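Local coordinates for Rep (Escherichia coli, PDB 3VW4), which binds the replication origin of plasmid ColE2-P9 through this DNA-binding domain and unwinds the duplex there, being the plasmid's initiator-primase, at a contact of chain A with DNA. Coordinates in Å, arbitrary orientation; residue numbers count along the deposited sequence, not the author numbering.

Contact 1: a contact of chain A with DNA. Residues 22, 73-74, 78-79, 82, 86. With nucleotides of chain B.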
ATOM      1  N   TYR A  22       5.022  -2.886   8.201  1.00  9.40           N
ATOM      2  CA  TYR A  22       4.578  -1.605   7.711  1.00 10.53           C
ATOM      3  C   TYR A  22       3.113  -1.707   7.310  1.00 11.95           C
ATOM      4  O   TYR A  22       2.323  -0.770   7.504  1.00 12.13           O
ATOM      5  CB  TYR A  22       5.399  -1.081   6.532  1.00 11.48           C
ATOM      6  CG  TYR A  22       6.889  -0.907   6.802  1.00 10.99           C
ATOM      7  CD1 TYR A  22       7.372  -0.524   8.056  1.00  9.86           C
ATOM      8  CD2 TYR A  22       7.819  -1.146   5.786  1.00 11.88           C
ATOM      9  CE1 TYR A  22       8.726  -0.424   8.274  1.00  9.87           C
ATOM     10  CE2 TYR A  22       9.190  -1.014   5.986  1.00 11.80           C
ATOM     11  CZ  TYR A  22       9.655  -0.654   7.225  1.00 10.83           C
ATOM     12  OH  TYR A  22      11.034  -0.535   7.389  1.00 11.01           O
ATOM     13  N   LYS A  73       6.243   5.872  14.110  1.00 12.37           N
ATOM     14  CA  LYS A  73       6.133   6.657  12.870  1.00 13.25           C
ATOM     15  C   LYS A  73       4.856   6.495  12.035  1.00 12.76           C
ATOM     16  O   LYS A  73       4.568   7.325  11.180  1.00 13.87           O
ATOM     17  CB  LYS A  73       7.383   6.536  12.002  1.00 13.86           C
ATOM     18  CG  LYS A  73       8.632   6.826  12.775  1.00 14.80           C
ATOM     19  CD  LYS A  73       9.844   6.703  11.956  1.00 15.61           C
ATOM     20  CE  LYS A  73      10.809   7.706  12.518  1.00 18.06           C
ATOM     21  NZ  LYS A  73      11.241   8.580  11.402  1.00 20.28           N
ATOM     22  N   PHE A  74       4.082   5.437  12.289  1.00  4.12           N
ATOM     23  CA  PHE A  74       2.963   5.131  11.411  1.00  4.07           C
ATOM     24  C   PHE A  74       1.600   5.644  11.961  1.00  4.10           C
ATOM     25  O   PHE A  74       1.347   5.703  13.190  1.00  4.03           O
ATOM     26  CB  PHE A  74       2.969   3.629  11.157  1.00  3.92           C
ATOM     27  CG  PHE A  74       3.891   3.208  10.068  1.00  3.93           C
ATOM     28  CD1 PHE A  74       5.299   3.503  10.132  1.00  3.89           C
ATOM     29  CD2 PHE A  74       3.406   2.545   8.952  1.00  3.94           C
ATOM     30  CE1 PHE A  74       6.160   3.127   9.111  1.00  3.73           C
ATOM     31  CE2 PHE A  74       4.308   2.158   7.943  1.00  3.88           C
ATOM     32  CZ  PHE A  74       5.667   2.461   8.027  1.00  3.70           C
ATOM     33  N   GLY A  78      -0.619   9.433   8.308  1.00  8.21           N
ATOM     34  CA  GLY A  78       0.552   8.856   7.702  1.00  7.09           C
ATOM     35  C   GLY A  78       0.248   8.104   6.408  1.00  6.88           C
ATOM     36  O   GLY A  78       0.840   8.448   5.381  1.00  7.21           O
ATOM     37  N   PHE A  79      -0.648   7.099   6.438  1.00  6.14           N
ATOM     38  CA  PHE A  79      -1.010   6.302   5.269  1.00  5.48           C
ATOM     39  C   PHE A  79      -1.656   7.151   4.221  1.00  5.39           C
ATOM     40  O   PHE A  79      -1.280   7.046   3.063  1.00  5.45           O
ATOM     41  CB  PHE A  79      -1.930   5.161   5.640  1.00  5.01           C
ATOM     42  CG  PHE A  79      -2.189   4.165   4.535  1.00  4.73           C
ATOM     43  CD1 PHE A  79      -1.161   3.596   3.810  1.00  4.68           C
ATOM     44  CD2 PHE A  79      -3.478   3.684   4.295  1.00  4.60           C
ATOM     45  CE1 PHE A  79      -1.396   2.617   2.813  1.00  4.52           C
ATOM     46  CE2 PHE A  79      -3.712   2.688   3.331  1.00  4.47           C
ATOM     47  CZ  PHE A  79      -2.679   2.186   2.564  1.00  4.44           C
ATOM     48  N   VAL A  82       1.237   9.063   2.299  1.00  4.68           N
ATOM     49  CA  VAL A  82       1.773   8.204   1.278  1.00  5.05           C
ATOM     50  C   VAL A  82       0.825   7.979   0.076  1.00  5.46           C
ATOM     51  O   VAL A  82       1.198   8.124  -1.099  1.00  5.47           O
ATOM     52  CB  VAL A  82       2.180   6.839   1.839  1.00  5.15           C
ATOM     53  CG1 VAL A  82       2.689   5.890   0.743  1.00  4.94           C
ATOM     54  CG2 VAL A  82       3.191   6.991   2.989  1.00  4.92           C
ATOM     55  N   ARG A  86       1.703   8.993  -3.915  1.00  9.68           N
ATOM     56  CA  ARG A  86       1.604   8.000  -5.032  1.00 10.03           C
ATOM     57  C   ARG A  86       0.452   8.356  -5.985  1.00 10.86           C
ATOM     58  O   ARG A  86       0.629   8.398  -7.183  1.00 10.73           O
ATOM     59  CB  ARG A  86       1.419   6.571  -4.498  1.00  9.33           C
ATOM     60  CG  ARG A  86       2.412   6.271  -3.417  1.00  8.86           C
ATOM     61  CD  ARG A  86       2.332   4.847  -2.967  1.00  8.99           C
ATOM     62  NE  ARG A  86       3.451   4.410  -2.121  1.00  8.44           N
ATOM     63  CZ  ARG A  86       3.547   3.166  -1.650  1.00  8.04           C
ATOM     64  NH1 ARG A  86       2.592   2.309  -1.990  1.00  7.79           N
ATOM     65  NH2 ARG A  86       4.584   2.791  -0.878  1.00  7.59           N
TER
ATOM     66  P    DT B   3      12.450   2.969   4.063  1.00  7.53           P
ATOM     67  OP1  DT B   3      11.972   2.393   2.806  1.00  7.44           O
ATOM     68  OP2  DT B   3      13.077   4.315   4.002  1.00  8.26           O
ATOM     69  O5'  DT B   3      11.215   3.363   5.000  1.00  7.45           O
ATOM     70  C5'  DT B   3      10.471   2.333   5.690  1.00  7.49           C
ATOM     71  C4'  DT B   3       9.001   2.659   5.634  1.00  7.89           C
ATOM     72  O4'  DT B   3       8.746   3.646   6.646  1.00  8.27           O
ATOM     73  C3'  DT B   3       8.562   3.298   4.321  1.00  8.03           C
ATOM     74  O3'  DT B   3       7.271   2.842   3.975  1.00  7.80           O
ATOM     75  C2'  DT B   3       8.546   4.787   4.616  1.00  8.20           C
ATOM     76  C1'  DT B   3       8.277   4.846   6.087  1.00  8.62           C
ATOM     77  N1   DT B   3       8.914   5.945   6.809  1.00  9.68           N
ATOM     78  C2   DT B   3       8.079   6.739   7.566  1.00 10.41           C
ATOM     79  O2   DT B   3       6.875   6.573   7.627  1.00 10.20           O
ATOM     80  N3   DT B   3       8.700   7.781   8.201  1.00 11.08           N
ATOM     81  C4   DT B   3      10.050   8.059   8.212  1.00 11.37           C
ATOM     82  O4   DT B   3      10.471   9.004   8.873  1.00 13.71           O
ATOM     83  C5   DT B   3      10.866   7.206   7.381  1.00 10.37           C
ATOM     84  C7   DT B   3      12.329   7.497   7.270  1.00  9.75           C
ATOM     85  C6   DT B   3      10.269   6.187   6.745  1.00  9.87           C
ATOM     86  P    DA B   4       7.044   2.624   2.405  1.00  8.02           P
ATOM     87  OP1  DA B   4       7.985   1.622   1.821  1.00  7.38           O
ATOM     88  OP2  DA B   4       6.897   4.003   1.868  1.00  7.84           O
ATOM     89  O5'  DA B   4       5.566   2.024   2.393  1.00  7.82           O
ATOM     90  C5'  DA B   4       5.294   0.730   2.911  1.00  7.38           C
ATOM     91  C4'  DA B   4       3.873   0.737   3.409  1.00  8.06           C
ATOM     92  O4'  DA B   4       3.697   1.584   4.588  1.00  7.25           O
ATOM     93  C3'  DA B   4       2.855   1.216   2.377  1.00  8.43           C
ATOM     94  O3'  DA B   4       1.763   0.294   2.507  1.00  9.63           O
ATOM     95  C2'  DA B   4       2.556   2.642   2.830  1.00  7.91           C
ATOM     96  C1'  DA B   4       2.739   2.580   4.342  1.00  7.16           C
ATOM     97  N9   DA B   4       3.217   3.783   5.002  1.00  7.23           N
ATOM     98  C8   DA B   4       4.365   4.493   4.766  1.00  7.05           C
ATOM     99  N7   DA B   4       4.557   5.483   5.610  1.00  6.97           N
ATOM    100  C5   DA B   4       3.507   5.363   6.510  1.00  6.79           C
ATOM    101  C6   DA B   4       3.153   6.093   7.660  1.00  6.76           C
ATOM    102  N6   DA B   4       3.858   7.119   8.137  1.00  6.31           N
ATOM    103  N1   DA B   4       2.033   5.722   8.319  1.00  7.35           N
ATOM    104  C2   DA B   4       1.336   4.675   7.860  1.00  7.50           C
ATOM    105  N3   DA B   4       1.583   3.893   6.808  1.00  7.30           N
ATOM    106  C4   DA B   4       2.673   4.320   6.147  1.00  7.14           C
TER
HETATM  107  O   HOH W   1       2.422   9.082  10.328  1.00  2.46           O
HETATM  108  O   HOH W   2       0.441   0.940   6.816  1.00  9.25           O
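Phe74 and Val82 clamp the unpaired base of DA4 from opposite faces. The phenyl ring of Phe74 stacks on the six-membered ring with centroids 3.7 Å apart, but the planes open to 28°, so the stack is a wedge. Across the base, methyl CG2 of Val82 points at the five-membered ring, 3.3 Å from C8 of DA4, and the backbone of Gly78 covers the six-membered ring beside it. At its Watson-Crick edge, N6 of DA4 donates a weak hydrogen bond to the carbonyl O of Lys73, and water 1 lies within reach of both. DT3, also unpaired, is held at its Hoogsteen edge: NZ of Lys73 gives a hydrogen bond to the base carbonyl O4 of DT3 at 2.7 Å, reached by a chain bent at chi3 and chi4 (chi4 -125°). The DT3 sugar rests on one face of the Tyr22 ring, its C4' 3.8 Å from the ring centroid. Further out, water 2 joins the carbonyl O of Tyr22 to N3 of DA4. Arg86, extended from CG to NE, brings NH2 to 3.8 Å from phosphate oxygen OP2 of DA4, a long salt bridge. The site holds two bases without pairing partners, a role that fits stabilising an opened origin strand.

Contact 2: a contact of chain A with DNA. Residues 10-11, 14, 62, 65-66. With nucleotides of chain B.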
ATOM      1  N   ASN A  10      20.148 -12.240  11.320  1.00  9.30           N
ATOM      2  CA  ASN A  10      19.554 -11.040  11.842  1.00  8.50           C
ATOM      3  C   ASN A  10      18.957 -10.204  10.701  1.00  8.11           C
ATOM      4  O   ASN A  10      17.752  -9.909  10.693  1.00  7.56           O
ATOM      5  CB  ASN A  10      20.505 -10.268  12.741  1.00  9.06           C
ATOM      6  CG  ASN A  10      19.827  -9.094  13.391  1.00  8.77           C
ATOM      7  OD1 ASN A  10      19.387  -8.128  12.689  1.00  8.53           O
ATOM      8  ND2 ASN A  10      19.721  -9.132  14.718  1.00  9.01           N
ATOM      9  N   TYR A  11      19.783  -9.844   9.739  1.00  8.63           N
ATOM     10  CA  TYR A  11      19.342  -9.151   8.539  1.00  8.85           C
ATOM     11  C   TYR A  11      18.036  -9.734   7.983  1.00  8.55           C
ATOM     12  O   TYR A  11      16.992  -9.103   7.802  1.00  8.25           O
ATOM     13  CB  TYR A  11      20.454  -9.240   7.488  1.00  9.87           C
ATOM     14  CG  TYR A  11      20.229  -8.470   6.201  1.00 10.62           C
ATOM     15  CD1 TYR A  11      19.465  -9.009   5.149  1.00 11.02           C
ATOM     16  CD2 TYR A  11      20.795  -7.223   6.011  1.00 11.47           C
ATOM     17  CE1 TYR A  11      19.246  -8.309   3.969  1.00 12.15           C
ATOM     18  CE2 TYR A  11      20.574  -6.512   4.841  1.00 12.64           C
ATOM     19  CZ  TYR A  11      19.800  -7.053   3.832  1.00 12.97           C
ATOM     20  OH  TYR A  11      19.636  -6.333   2.659  1.00 14.61           O
ATOM     21  N   PHE A  14      15.240  -9.068  10.103  1.00  7.63           N
ATOM     22  CA  PHE A  14      14.861  -7.651  10.215  1.00  7.58           C
ATOM     23  C   PHE A  14      14.229  -7.217   8.922  1.00  8.18           C
ATOM     24  O   PHE A  14      13.306  -6.495   8.878  1.00  8.10           O
ATOM     25  CB  PHE A  14      16.114  -6.822  10.507  1.00  8.25           C
ATOM     26  CG  PHE A  14      15.905  -5.337  10.388  1.00  8.67           C
ATOM     27  CD1 PHE A  14      15.179  -4.635  11.340  1.00  8.45           C
ATOM     28  CD2 PHE A  14      16.381  -4.645   9.307  1.00  9.46           C
ATOM     29  CE1 PHE A  14      14.973  -3.266  11.218  1.00  9.03           C
ATOM     30  CE2 PHE A  14      16.146  -3.293   9.190  1.00 10.10           C
ATOM     31  CZ  PHE A  14      15.448  -2.593  10.142  1.00  9.87           C
ATOM     32  N   ILE A  62      15.221  -7.838  17.777  1.00  7.69           N
ATOM     33  CA  ILE A  62      14.936  -7.384  16.437  1.00  6.68           C
ATOM     34  C   ILE A  62      13.459  -6.931  16.369  1.00  6.09           C
ATOM     35  O   ILE A  62      13.064  -5.929  15.708  1.00  5.64           O
ATOM     36  CB  ILE A  62      15.428  -8.322  15.238  1.00  6.20           C
ATOM     37  CG1 ILE A  62      14.298  -8.745  14.425  1.00  5.52           C
ATOM     38  CG2 ILE A  62      16.327  -9.528  15.542  1.00  6.75           C
ATOM     39  CD1 ILE A  62      14.145  -7.676  13.429  1.00  5.32           C
ATOM     40  N   SER A  65      12.869  -3.449  18.049  1.00  8.22           N
ATOM     41  CA  SER A  65      13.302  -2.459  17.105  1.00  8.15           C
ATOM     42  C   SER A  65      12.201  -2.102  16.101  1.00  7.13           C
ATOM     43  O   SER A  65      11.912  -0.924  15.920  1.00  7.59           O
ATOM     44  CB  SER A  65      14.516  -2.953  16.351  1.00  8.20           C
ATOM     45  OG  SER A  65      15.088  -1.860  15.643  1.00  9.00           O
ATOM     46  N   ILE A  66      11.588  -3.102  15.461  1.00  5.94           N
ATOM     47  CA  ILE A  66      10.632  -2.813  14.408  1.00  5.31           C
ATOM     48  C   ILE A  66       9.394  -2.143  15.005  1.00  5.34           C
ATOM     49  O   ILE A  66       8.768  -1.202  14.430  1.00  5.33           O
ATOM     50  CB  ILE A  66      10.284  -4.089  13.628  1.00  4.64           C
ATOM     51  CG1 ILE A  66      11.597  -4.613  13.008  1.00  4.74           C
ATOM     52  CG2 ILE A  66       9.260  -3.788  12.560  1.00  4.52           C
ATOM     53  CD1 ILE A  66      11.486  -5.932  12.292  1.00  4.58           C
TER
ATOM     54  P    DG B   1      18.098   2.011  13.769  1.00 94.13           P
ATOM     55  OP1  DG B   1      19.148   1.933  14.847  1.00 73.72           O
ATOM     56  OP2  DG B   1      16.648   2.321  14.127  1.00 63.09           O
ATOM     57  O5'  DG B   1      18.574   2.718  12.402  1.00 56.73           O
ATOM     58  C5'  DG B   1      19.852   2.482  11.772  1.00 28.00           C
ATOM     59  C4'  DG B   1      19.758   1.376  10.746  1.00 19.14           C
ATOM     60  O4'  DG B   1      19.741   0.092  11.404  1.00 14.96           O
ATOM     61  C3'  DG B   1      18.552   1.399   9.802  1.00 14.61           C
ATOM     62  O3'  DG B   1      19.035   1.554   8.466  1.00 11.58           O
ATOM     63  C2'  DG B   1      17.938   0.005   9.905  1.00 12.82           C
ATOM     64  C1'  DG B   1      18.916  -0.825  10.706  1.00 12.14           C
ATOM     65  N9   DG B   1      18.318  -1.688  11.712  1.00 11.29           N
ATOM     66  C8   DG B   1      17.543  -1.290  12.776  1.00 11.04           C
ATOM     67  N7   DG B   1      17.218  -2.273  13.571  1.00 10.06           N
ATOM     68  C5   DG B   1      17.856  -3.380  13.024  1.00 10.58           C
ATOM     69  C6   DG B   1      17.828  -4.748  13.417  1.00 10.48           C
ATOM     70  O6   DG B   1      17.269  -5.261  14.387  1.00 11.08           O
ATOM     71  N1   DG B   1      18.590  -5.537  12.574  1.00 10.52           N
ATOM     72  C2   DG B   1      19.268  -5.084  11.470  1.00 11.36           C
ATOM     73  N2   DG B   1      19.938  -6.018  10.775  1.00 11.62           N
ATOM     74  N3   DG B   1      19.264  -3.823  11.062  1.00 10.31           N
ATOM     75  C4   DG B   1      18.567  -3.028  11.896  1.00 10.72           C
ATOM     76  P    DA B   2      18.331   2.615   7.549  1.00 11.13           P
ATOM     77  OP1  DA B   2      19.166   2.716   6.364  1.00 10.96           O
ATOM     78  OP2  DA B   2      18.130   3.752   8.517  1.00 10.40           O
ATOM     79  O5'  DA B   2      16.895   2.228   6.919  1.00  9.41           O
ATOM     80  C5'  DA B   2      16.605   0.963   6.260  1.00  7.70           C
ATOM     81  C4'  DA B   2      15.133   0.891   5.879  1.00  7.25           C
ATOM     82  O4'  DA B   2      14.285   0.457   6.983  1.00  6.99           O
ATOM     83  C3'  DA B   2      14.485   2.194   5.439  1.00  6.62           C
ATOM     84  O3'  DA B   2      13.320   1.822   4.762  1.00  6.30           O
ATOM     85  C2'  DA B   2      14.108   2.807   6.777  1.00  6.72           C
ATOM     86  C1'  DA B   2      13.659   1.597   7.585  1.00  6.36           C
ATOM     87  N9   DA B   2      13.969   1.556   9.015  1.00  5.88           N
ATOM     88  C8   DA B   2      14.958   2.158   9.743  1.00  5.63           C
ATOM     89  N7   DA B   2      14.940   1.848  11.019  1.00  5.19           N
ATOM     90  C5   DA B   2      13.912   0.922  11.121  1.00  5.16           C
ATOM     91  C6   DA B   2      13.432   0.153  12.193  1.00  5.10           C
ATOM     92  N6   DA B   2      13.911   0.226  13.442  1.00  4.92           N
ATOM     93  N1   DA B   2      12.393  -0.675  11.954  1.00  5.18           N
ATOM     94  C2   DA B   2      11.874  -0.711  10.724  1.00  5.14           C
ATOM     95  N3   DA B   2      12.256  -0.065   9.632  1.00  5.36           N
ATOM     96  C4   DA B   2      13.303   0.734   9.898  1.00  5.51           C
TER
HETATM   97  O   HOH W   3      18.917  -6.317  16.198  1.00  9.04           O
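This pocket for an unpaired guanine is built between two helices of the DNA-binding domain, 7-24 supplying Asn10 and Phe14 and 56-73 supplying Ser65. The base of DG1 lies flat on the phenyl ring of Phe14: the planes differ by 4°, and the centroid of the six-membered ring is 3.5 Å from that of the phenyl. CG of Phe14 stands anti to the backbone N (chi1 169°), which carries the ring out from its helix and across the whole purine. At the Watson-Crick edge, the side-chain carbonyl OD1 of Asn10 takes a hydrogen bond from the imino N1 of DG1 at 2.7 Å, in the carbonyl plane. The same OD1 of Asn10 accepts from the amino N2 of DG1 at 2.9 Å, this donor tilted 27° from that plane. The amide ND2 of Asn10 also reaches the base through water 3, whose oxygen lies 2.7 Å from O6 of DG1. On the Hoogsteen edge, the hydroxyl OG of Ser65 donates to N7 of DG1 at 3.0 Å. This pattern, N1 and N2 donating, N7 accepting and O6 reached through water, would favour guanine. CB of Ile62 approaches O6 of DG1 at 3.7 Å, an apolar neighbour beside the water-bridged carbonyl. Asn10 lies in the first turn of helix 7-24 and Phe14 one turn further on, while Ile62 and Ser65 face them from the middle of helix 56-73, leaving the guanine's edges gripped from both helices.

Contact 3: a contact of chain A with DNA. Residues 14, 18, 22, 65-66, 69. With nucleotides of chain B.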
ATOM      1  N   PHE A  14      15.240  -9.068  10.103  1.00  7.63           N
ATOM      2  CA  PHE A  14      14.861  -7.651  10.215  1.00  7.58           C
ATOM      3  C   PHE A  14      14.229  -7.217   8.922  1.00  8.18           C
ATOM      4  O   PHE A  14      13.306  -6.495   8.878  1.00  8.10           O
ATOM      5  CB  PHE A  14      16.114  -6.822  10.507  1.00  8.25           C
ATOM      6  CG  PHE A  14      15.905  -5.337  10.388  1.00  8.67           C
ATOM      7  CD1 PHE A  14      15.179  -4.635  11.340  1.00  8.45           C
ATOM      8  CD2 PHE A  14      16.381  -4.645   9.307  1.00  9.46           C
ATOM      9  CE1 PHE A  14      14.973  -3.266  11.218  1.00  9.03           C
ATOM     10  CE2 PHE A  14      16.146  -3.293   9.190  1.00 10.10           C
ATOM     11  CZ  PHE A  14      15.448  -2.593  10.142  1.00  9.87           C
ATOM     12  N   ARG A  18      10.165  -6.305   8.788  1.00  9.17           N
ATOM     13  CA  ARG A  18       9.873  -4.881   8.797  1.00  9.10           C
ATOM     14  C   ARG A  18       8.889  -4.575   7.667  1.00 10.14           C
ATOM     15  O   ARG A  18       8.013  -3.753   7.791  1.00  9.92           O
ATOM     16  CB  ARG A  18      11.172  -4.038   8.778  1.00  9.14           C
ATOM     17  CG  ARG A  18      11.813  -3.829   7.412  1.00  9.99           C
ATOM     18  CD  ARG A  18      13.067  -3.014   7.549  1.00 10.20           C
ATOM     19  NE  ARG A  18      13.856  -3.216   6.371  1.00 11.18           N
ATOM     20  CZ  ARG A  18      13.772  -2.457   5.285  1.00 12.63           C
ATOM     21  NH1 ARG A  18      12.920  -1.423   5.228  1.00 13.08           N
ATOM     22  NH2 ARG A  18      14.530  -2.753   4.259  1.00 13.58           N
ATOM     23  N   TYR A  22       5.022  -2.886   8.201  1.00  9.40           N
ATOM     24  CA  TYR A  22       4.578  -1.605   7.711  1.00 10.53           C
ATOM     25  C   TYR A  22       3.113  -1.707   7.310  1.00 11.95           C
ATOM     26  O   TYR A  22       2.323  -0.770   7.504  1.00 12.13           O
ATOM     27  CB  TYR A  22       5.399  -1.081   6.532  1.00 11.48           C
ATOM     28  CG  TYR A  22       6.889  -0.907   6.802  1.00 10.99           C
ATOM     29  CD1 TYR A  22       7.372  -0.524   8.056  1.00  9.86           C
ATOM     30  CD2 TYR A  22       7.819  -1.146   5.786  1.00 11.88           C
ATOM     31  CE1 TYR A  22       8.726  -0.424   8.274  1.00  9.87           C
ATOM     32  CE2 TYR A  22       9.190  -1.014   5.986  1.00 11.80           C
ATOM     33  CZ  TYR A  22       9.655  -0.654   7.225  1.00 10.83           C
ATOM     34  OH  TYR A  22      11.034  -0.535   7.389  1.00 11.01           O
ATOM     35  N   SER A  65      12.869  -3.449  18.049  1.00  8.22           N
ATOM     36  CA  SER A  65      13.302  -2.459  17.105  1.00  8.15           C
ATOM     37  C   SER A  65      12.201  -2.102  16.101  1.00  7.13           C
ATOM     38  O   SER A  65      11.912  -0.924  15.920  1.00  7.59           O
ATOM     39  CB  SER A  65      14.516  -2.953  16.351  1.00  8.20           C
ATOM     40  OG  SER A  65      15.088  -1.860  15.643  1.00  9.00           O
ATOM     41  N   ILE A  66      11.588  -3.102  15.461  1.00  5.94           N
ATOM     42  CA  ILE A  66      10.632  -2.813  14.408  1.00  5.31           C
ATOM     43  C   ILE A  66       9.394  -2.143  15.005  1.00  5.34           C
ATOM     44  O   ILE A  66       8.768  -1.202  14.430  1.00  5.33           O
ATOM     45  CB  ILE A  66      10.284  -4.089  13.628  1.00  4.64           C
ATOM     46  CG1 ILE A  66      11.597  -4.613  13.008  1.00  4.74           C
ATOM     47  CG2 ILE A  66       9.260  -3.788  12.560  1.00  4.52           C
ATOM     48  CD1 ILE A  66      11.486  -5.932  12.292  1.00  4.58           C
ATOM     49  N   TYR A  69       9.940   1.534  16.123  1.00  8.32           N
ATOM     50  CA  TYR A  69       9.986   2.416  14.976  1.00  8.79           C
ATOM     51  C   TYR A  69       8.619   2.580  14.354  1.00  8.16           C
ATOM     52  O   TYR A  69       8.152   3.710  14.207  1.00  9.03           O
ATOM     53  CB  TYR A  69      11.004   1.880  13.986  1.00  8.75           C
ATOM     54  CG  TYR A  69      11.311   2.667  12.790  1.00  9.75           C
ATOM     55  CD1 TYR A  69      10.542   2.551  11.625  1.00  9.41           C
ATOM     56  CD2 TYR A  69      12.414   3.533  12.770  1.00 11.52           C
ATOM     57  CE1 TYR A  69      10.863   3.320  10.486  1.00 10.75           C
ATOM     58  CE2 TYR A  69      12.725   4.283  11.647  1.00 12.80           C
ATOM     59  CZ  TYR A  69      11.957   4.154  10.512  1.00 12.42           C
ATOM     60  OH  TYR A  69      12.310   4.848   9.375  1.00 14.22           O
TER
ATOM     61  P    DG B   1      18.098   2.011  13.769  1.00 94.13           P
ATOM     62  OP1  DG B   1      19.148   1.933  14.847  1.00 73.72           O
ATOM     63  OP2  DG B   1      16.648   2.321  14.127  1.00 63.09           O
ATOM     64  O5'  DG B   1      18.574   2.718  12.402  1.00 56.73           O
ATOM     65  C5'  DG B   1      19.852   2.482  11.772  1.00 28.00           C
ATOM     66  C4'  DG B   1      19.758   1.376  10.746  1.00 19.14           C
ATOM     67  O4'  DG B   1      19.741   0.092  11.404  1.00 14.96           O
ATOM     68  C3'  DG B   1      18.552   1.399   9.802  1.00 14.61           C
ATOM     69  O3'  DG B   1      19.035   1.554   8.466  1.00 11.58           O
ATOM     70  C2'  DG B   1      17.938   0.005   9.905  1.00 12.82           C
ATOM     71  C1'  DG B   1      18.916  -0.825  10.706  1.00 12.14           C
ATOM     72  N9   DG B   1      18.318  -1.688  11.712  1.00 11.29           N
ATOM     73  C8   DG B   1      17.543  -1.290  12.776  1.00 11.04           C
ATOM     74  N7   DG B   1      17.218  -2.273  13.571  1.00 10.06           N
ATOM     75  C5   DG B   1      17.856  -3.380  13.024  1.00 10.58           C
ATOM     76  C6   DG B   1      17.828  -4.748  13.417  1.00 10.48           C
ATOM     77  O6   DG B   1      17.269  -5.261  14.387  1.00 11.08           O
ATOM     78  N1   DG B   1      18.590  -5.537  12.574  1.00 10.52           N
ATOM     79  C2   DG B   1      19.268  -5.084  11.470  1.00 11.36           C
ATOM     80  N2   DG B   1      19.938  -6.018  10.775  1.00 11.62           N
ATOM     81  N3   DG B   1      19.264  -3.823  11.062  1.00 10.31           N
ATOM     82  C4   DG B   1      18.567  -3.028  11.896  1.00 10.72           C
ATOM     83  P    DA B   2      18.331   2.615   7.549  1.00 11.13           P
ATOM     84  OP1  DA B   2      19.166   2.716   6.364  1.00 10.96           O
ATOM     85  OP2  DA B   2      18.130   3.752   8.517  1.00 10.40           O
ATOM     86  O5'  DA B   2      16.895   2.228   6.919  1.00  9.41           O
ATOM     87  C5'  DA B   2      16.605   0.963   6.260  1.00  7.70           C
ATOM     88  C4'  DA B   2      15.133   0.891   5.879  1.00  7.25           C
ATOM     89  O4'  DA B   2      14.285   0.457   6.983  1.00  6.99           O
ATOM     90  C3'  DA B   2      14.485   2.194   5.439  1.00  6.62           C
ATOM     91  O3'  DA B   2      13.320   1.822   4.762  1.00  6.30           O
ATOM     92  C2'  DA B   2      14.108   2.807   6.777  1.00  6.72           C
ATOM     93  C1'  DA B   2      13.659   1.597   7.585  1.00  6.36           C
ATOM     94  N9   DA B   2      13.969   1.556   9.015  1.00  5.88           N
ATOM     95  C8   DA B   2      14.958   2.158   9.743  1.00  5.63           C
ATOM     96  N7   DA B   2      14.940   1.848  11.019  1.00  5.19           N
ATOM     97  C5   DA B   2      13.912   0.922  11.121  1.00  5.16           C
ATOM     98  C6   DA B   2      13.432   0.153  12.193  1.00  5.10           C
ATOM     99  N6   DA B   2      13.911   0.226  13.442  1.00  4.92           N
ATOM    100  N1   DA B   2      12.393  -0.675  11.954  1.00  5.18           N
ATOM    101  C2   DA B   2      11.874  -0.711  10.724  1.00  5.14           C
ATOM    102  N3   DA B   2      12.256  -0.065   9.632  1.00  5.36           N
ATOM    103  C4   DA B   2      13.303   0.734   9.898  1.00  5.51           C
TER
HETATM  104  O   HOH W   4      11.720   0.000   2.872  1.00 12.28           O
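The phenol ring of Tyr69 lies flat against one face of the unpaired adenine of DA2, 6° from parallel to the six-membered ring, with centroids 3.6 Å apart. C5 of the base sits over the centre of the phenol. CG of Tyr69 is anti to the backbone N, sending the ring out from helix 56-73 along the purine. On the opposite face of the adenine, Phe14 points its ring edge at the base, the planes at 73°, C5 of DA2 lying in the phenyl plane at that edge. At the sugar edge, the hydroxyl OH of Tyr22 donates a hydrogen bond to N3 of DA2 at 2.6 Å, with N3 in the plane of the phenol. The same hydroxyl receives a nearly straight bond from NH1 of Arg18 (170° at the hydrogen), lying in the guanidinium plane; this bond from a neighbour in the same helix should help fix the hydroxyl and may favour its donation to the base. The carbonyl O of Arg18 lies over the centre of one face of the Tyr22 ring. At the Watson-Crick edge, the amino N6 of DA2 makes weak hydrogen bonds to O and OG of Ser65. The Arg18 guanidinium turns a face to C4' of DA2, and NH1 of Arg18 contacts water 4, whose oxygen lies 3.1 Å from O3' of DA2.

The three contacts follow consecutive nucleotides of chain B from DG1 to DA4. Contacts 2 and 3, with C-alpha centres about 6 Å apart, share Phe14, Ser65 and Ile66 and form one continuous surface on helices 7-24 and 56-73. The C-alpha centre of contact 1 is about 14 Å from that of contact 3 and about 20 Å from that of contact 2; Tyr22 carries the track from contact 3 into it, where helix 76-92 joins. All four nucleotides are unpaired, so the domain offers a run of base-binding places along one strand, consistent with unwinding of the origin by a single protein.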